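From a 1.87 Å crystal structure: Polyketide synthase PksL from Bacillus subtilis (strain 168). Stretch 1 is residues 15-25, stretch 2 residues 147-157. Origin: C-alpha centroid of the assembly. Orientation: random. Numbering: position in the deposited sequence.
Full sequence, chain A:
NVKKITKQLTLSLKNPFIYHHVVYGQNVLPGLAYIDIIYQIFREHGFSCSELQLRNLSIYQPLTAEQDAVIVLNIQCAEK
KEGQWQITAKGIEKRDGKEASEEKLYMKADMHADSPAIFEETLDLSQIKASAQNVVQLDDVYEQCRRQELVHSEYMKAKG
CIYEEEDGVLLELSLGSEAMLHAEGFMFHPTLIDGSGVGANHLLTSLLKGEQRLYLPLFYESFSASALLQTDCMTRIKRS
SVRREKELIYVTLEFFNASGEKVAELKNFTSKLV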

# COMPACT_ATOMS: atom_id res chain seq x y z
N ASN A 15 10.87 -4.82 -12.30
CA ASN A 15 9.64 -4.27 -11.80
C ASN A 15 9.95 -2.89 -11.27
O ASN A 15 10.83 -2.73 -10.42
N PRO A 16 9.20 -1.87 -11.74
CA PRO A 16 9.59 -0.51 -11.35
C PRO A 16 9.37 -0.21 -9.87
O PRO A 16 10.06 0.69 -9.35
N PHE A 17 8.42 -0.90 -9.19
CA PHE A 17 8.25 -0.64 -7.76
C PHE A 17 9.47 -1.16 -6.97
O PHE A 17 9.95 -0.52 -6.09
N ILE A 18 9.97 -2.32 -7.36
CA ILE A 18 11.10 -2.89 -6.70
C ILE A 18 12.35 -2.07 -7.02
O ILE A 18 13.13 -1.82 -6.18
N TYR A 19 12.56 -1.73 -8.27
CA TYR A 19 13.75 -1.03 -8.60
C TYR A 19 13.84 0.29 -7.89
O TYR A 19 14.96 0.69 -7.46
N HIS A 20 12.71 0.96 -7.70
CA HIS A 20 12.66 2.34 -7.19
C HIS A 20 12.24 2.43 -5.70
O HIS A 20 11.86 3.50 -5.20
N HIS A 21 12.40 1.32 -5.00
CA HIS A 21 12.04 1.31 -3.60
C HIS A 21 13.07 0.54 -2.85
O HIS A 21 13.12 -0.68 -2.92
N VAL A 22 13.92 1.29 -2.11
CA VAL A 22 15.13 0.72 -1.48
C VAL A 22 15.04 0.96 -0.01
O VAL A 22 14.87 2.09 0.43
N VAL A 23 15.23 -0.09 0.76
CA VAL A 23 15.11 -0.08 2.22
C VAL A 23 16.37 -0.68 2.90
O VAL A 23 16.67 -1.87 2.76
N TYR A 24 17.08 0.15 3.65
CA TYR A 24 18.41 -0.24 4.21
C TYR A 24 19.27 -0.89 3.11
O TYR A 24 19.75 -2.00 3.25
N GLY A 25 19.39 -0.15 2.01
CA GLY A 25 19.99 -0.59 0.77
C GLY A 25 19.53 -1.84 0.02
O GLY A 25 20.20 -2.26 -0.91
N ARG A 147 16.89 10.07 4.84
CA ARG A 147 17.74 10.16 6.03
C ARG A 147 17.57 8.93 6.94
O ARG A 147 18.50 8.55 7.64
N GLN A 148 16.39 8.30 6.93
CA GLN A 148 16.18 7.06 7.66
C GLN A 148 16.39 5.81 6.75
O GLN A 148 16.00 4.74 7.09
N GLU A 149 17.06 6.00 5.62
CA GLU A 149 17.52 4.95 4.71
C GLU A 149 16.37 4.25 3.99
O GLU A 149 16.49 3.11 3.56
N LEU A 150 15.27 4.96 3.86
CA LEU A 150 14.15 4.52 3.00
C LEU A 150 14.18 5.43 1.79
O LEU A 150 13.96 6.62 1.95
N VAL A 151 14.40 4.88 0.58
CA VAL A 151 14.65 5.69 -0.61
C VAL A 151 13.69 5.31 -1.77
O VAL A 151 13.90 4.32 -2.47
N HIS A 152 12.67 6.14 -1.96
CA HIS A 152 11.80 6.09 -3.10
C HIS A 152 12.43 6.96 -4.21
O HIS A 152 12.98 8.03 -3.94
N SER A 153 12.36 6.50 -5.44
CA SER A 153 12.85 7.28 -6.55
C SER A 153 11.85 7.11 -7.64
O SER A 153 11.08 6.13 -7.65
N GLU A 154 11.81 8.11 -8.50
CA GLU A 154 11.12 8.09 -9.75
C GLU A 154 9.64 7.56 -9.70
O GLU A 154 8.78 8.17 -9.08
N TYR A 155 9.37 6.50 -10.43
CA TYR A 155 8.05 5.82 -10.46
C TYR A 155 7.35 5.68 -9.10
O TYR A 155 6.09 5.83 -9.01
N MET A 156 8.14 5.45 -8.06
CA MET A 156 7.65 5.19 -6.66
C MET A 156 7.38 6.45 -5.80
O MET A 156 6.92 6.35 -4.64
N LYS A 157 7.73 7.65 -6.32
CA LYS A 157 7.60 8.86 -5.54
C LYS A 157 6.33 9.50 -5.98
O LYS A 157 6.24 9.82 -7.13

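The apolar centre of this contact lies where the helix of stretch 1, residues 16-19, meets the 3-10 segment Tyr155-Met156. Both residues of that segment direct their CA-to-CB bonds toward stretch 1. Tyr155, with chi1 t, offers one ring face to Pro16, whose CB sits 3.8 Å from Tyr155 CG and almost on the ring normal; a proline, compact and rigid, suits such a CH-pi contact. The edge of the same tyrosine ring turns toward the face of Phe17 (chi1 m), with Phe17 CZ 3.7 Å from Tyr155 CE2 and the planes nearly perpendicular. Met156, chi1 m, brings its flexible thioether between two aromatic residues: its SD lies 3.9 Å from Phe17 CD1, at the edge of that ring, and 3.7 Å from His21 CB. A long, unbranched, polarizable side chain is well suited to filling this buried space.

Beyond this cluster the two stretches pair as antiparallel strands, Val22 opposite Val151. These two valines, both chi1 t, share one face of the sheet, with Val22 CB 4.2 Å from Val151 CB; beta-branched residues favour the extended backbone here. Between them run two backbone hydrogen bonds, Val22 N to Val151 O (3.1 Å) and Val151 N to Val22 O (2.8 Å). On the other face, Leu150 (t, p) sends CD1 to within 3.7 Å of both Val23 CG2 and His21 NE2. His21 (t) also points its ring edge toward the face of His152 (m) in an offset edge-to-face pair, His21 CD2 lying 3.7 Å from His152 CD2. A water 2.7 Å from His21 NE2 makes a weak bond to His152 NE2 at 3.3 Å, so the imidazoles combine aromatic packing with polar contact.

His20, chi1 m, follows the helix and points toward stretch 2. An imidazole suits this place because His20 ND1 can hydrogen-bond Ser153 OG (2.7 Å) while the flat ring face takes Glu154 CB, 3.5 Å from His20 CE1. The short serine side chain (chi1 p) sets its hydroxyl near the ring plane, at the edge. His20 O accepts from Ser153 N at 3.1 Å.

At the far, more polar end, Tyr24 N donates to Glu149 O (3.0 Å). The Tyr24 side chain (m) leaves its backbone sideways but ends nearer stretch 2, its CE1 3.6 Å from Glu149 OE2. The phenol suits this edge because its hydroxyl can reach solvent: Tyr24 OH donates to a water at 3.0 Å, which in turn donates to Gln148 O at 2.5 Å. Another water accepts from Gly25 N (3.0 Å) and donates to Glu149 O (2.7 Å), closing the contact.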

# COMPACT_ATOMS: atom_id res chain seq x y z
CB ASN A 15 9.12 -5.16 -10.65
CG ASN A 15 7.85 -4.64 -10.02
OD1 ASN A 15 7.78 -3.58 -9.38
ND2 ASN A 15 6.82 -5.48 -10.09
CB PRO A 16 8.73 0.38 -12.24
CG PRO A 16 7.53 -0.42 -12.54
CD PRO A 16 7.94 -1.88 -12.51
CB PHE A 17 6.94 -1.27 -7.24
CG PHE A 17 5.70 -0.77 -7.97
CD1 PHE A 17 5.27 0.52 -7.84
CD2 PHE A 17 5.01 -1.58 -8.87
CE1 PHE A 17 4.11 1.03 -8.49
CE2 PHE A 17 3.89 -1.08 -9.57
CZ PHE A 17 3.46 0.25 -9.37
CB ILE A 18 11.26 -4.37 -7.08
CG1 ILE A 18 10.03 -5.20 -6.64
CG2 ILE A 18 12.46 -4.99 -6.47
CD1 ILE A 18 10.08 -6.64 -7.00
CB TYR A 19 13.82 -0.87 -10.10
CG TYR A 19 15.08 -0.27 -10.59
CD1 TYR A 19 16.11 -1.06 -11.02
CD2 TYR A 19 15.22 1.12 -10.71
CE1 TYR A 19 17.31 -0.50 -11.49
CE2 TYR A 19 16.41 1.70 -11.20
CZ TYR A 19 17.46 0.89 -11.59
OH TYR A 19 18.68 1.46 -12.12
CB HIS A 20 11.73 3.19 -8.05
CG HIS A 20 12.28 3.47 -9.42
ND1 HIS A 20 13.43 4.22 -9.60
CD2 HIS A 20 11.98 2.96 -10.64
CE1 HIS A 20 13.74 4.26 -10.89
NE2 HIS A 20 12.87 3.52 -11.55
CB HIS A 21 10.64 0.67 -3.41
CG HIS A 21 10.14 0.75 -2.01
ND1 HIS A 21 10.13 -0.33 -1.18
CD2 HIS A 21 9.62 1.78 -1.29
CE1 HIS A 21 9.58 0.00 -0.01
NE2 HIS A 21 9.28 1.29 -0.05
CB VAL A 22 16.43 1.38 -2.02
CG1 VAL A 22 17.67 0.76 -1.37
CG2 VAL A 22 16.55 1.23 -3.53
CB VAL A 23 13.90 -0.93 2.68
CG1 VAL A 23 13.79 -1.05 4.20
CG2 VAL A 23 12.58 -0.43 2.06
CB TYR A 24 18.23 -1.17 5.41
CG TYR A 24 17.61 -0.51 6.59
CD1 TYR A 24 18.15 0.63 7.13
CD2 TYR A 24 16.47 -1.02 7.17
CE1 TYR A 24 17.57 1.26 8.21
CE2 TYR A 24 15.90 -0.41 8.27
CZ TYR A 24 16.47 0.74 8.79
OH TYR A 24 15.88 1.39 9.87
CB ARG A 147 17.42 11.42 6.83
CG ARG A 147 17.77 12.70 6.14
CD ARG A 147 17.65 13.85 7.15
NE ARG A 147 17.57 15.14 6.47
CZ ARG A 147 16.46 15.84 6.24
NH1 ARG A 147 15.26 15.39 6.62
NH2 ARG A 147 16.56 17.00 5.62
CB GLN A 148 14.80 7.09 8.34
CG GLN A 148 14.53 8.37 9.14
CD GLN A 148 13.20 8.35 9.93
OE1 GLN A 148 12.88 7.40 10.61
NE2 GLN A 148 12.46 9.43 9.84
CB GLU A 149 18.35 3.91 5.43
CG GLU A 149 19.53 4.48 6.22
CD GLU A 149 20.45 3.35 6.66
OE1 GLU A 149 20.99 2.62 5.78
OE2 GLU A 149 20.59 3.17 7.89
CB LEU A 150 12.83 4.69 3.77
CG LEU A 150 11.52 4.51 3.00
CD1 LEU A 150 11.45 3.09 2.41
CD2 LEU A 150 10.30 4.84 3.88
CB VAL A 151 16.11 5.48 -1.08
CG1 VAL A 151 16.42 6.28 -2.34
CG2 VAL A 151 17.08 5.70 0.08
CB HIS A 152 10.42 6.65 -2.81
CG HIS A 152 9.74 6.09 -1.62
ND1 HIS A 152 10.11 6.40 -0.34
CD2 HIS A 152 8.64 5.30 -1.52
CE1 HIS A 152 9.27 5.82 0.51
NE2 HIS A 152 8.38 5.14 -0.18
CB SER A 153 14.23 6.75 -6.98
OG SER A 153 14.13 5.38 -7.31
CB GLU A 154 12.03 7.36 -10.75
CG GLU A 154 12.42 8.12 -12.00
CD GLU A 154 11.89 7.46 -13.24
OE1 GLU A 154 12.69 6.83 -13.97
OE2 GLU A 154 10.65 7.51 -13.45
CB TYR A 155 8.24 4.43 -11.03
CG TYR A 155 7.13 3.81 -11.78
CD1 TYR A 155 7.09 3.88 -13.16
CD2 TYR A 155 6.09 3.11 -11.12
CE1 TYR A 155 6.14 3.24 -13.89
CE2 TYR A 155 5.12 2.46 -11.85
CZ TYR A 155 5.13 2.53 -13.19
OH TYR A 155 4.15 1.96 -13.91
CB MET A 156 8.63 4.26 -5.93
CG MET A 156 8.48 2.77 -6.23
SD MET A 156 7.48 1.89 -4.98
CE MET A 156 6.10 2.91 -4.59
CB LYS A 157 8.76 9.88 -5.80
CG LYS A 157 9.86 9.82 -4.82
CD LYS A 157 10.96 10.84 -5.10
CE LYS A 157 10.87 12.02 -4.13
NZ LYS A 157 11.88 13.03 -4.61
O HOH W 1 7.60 2.47 1.65
O HOH W 2 16.33 4.35 9.58
O HOH W 3 18.32 2.67 1.64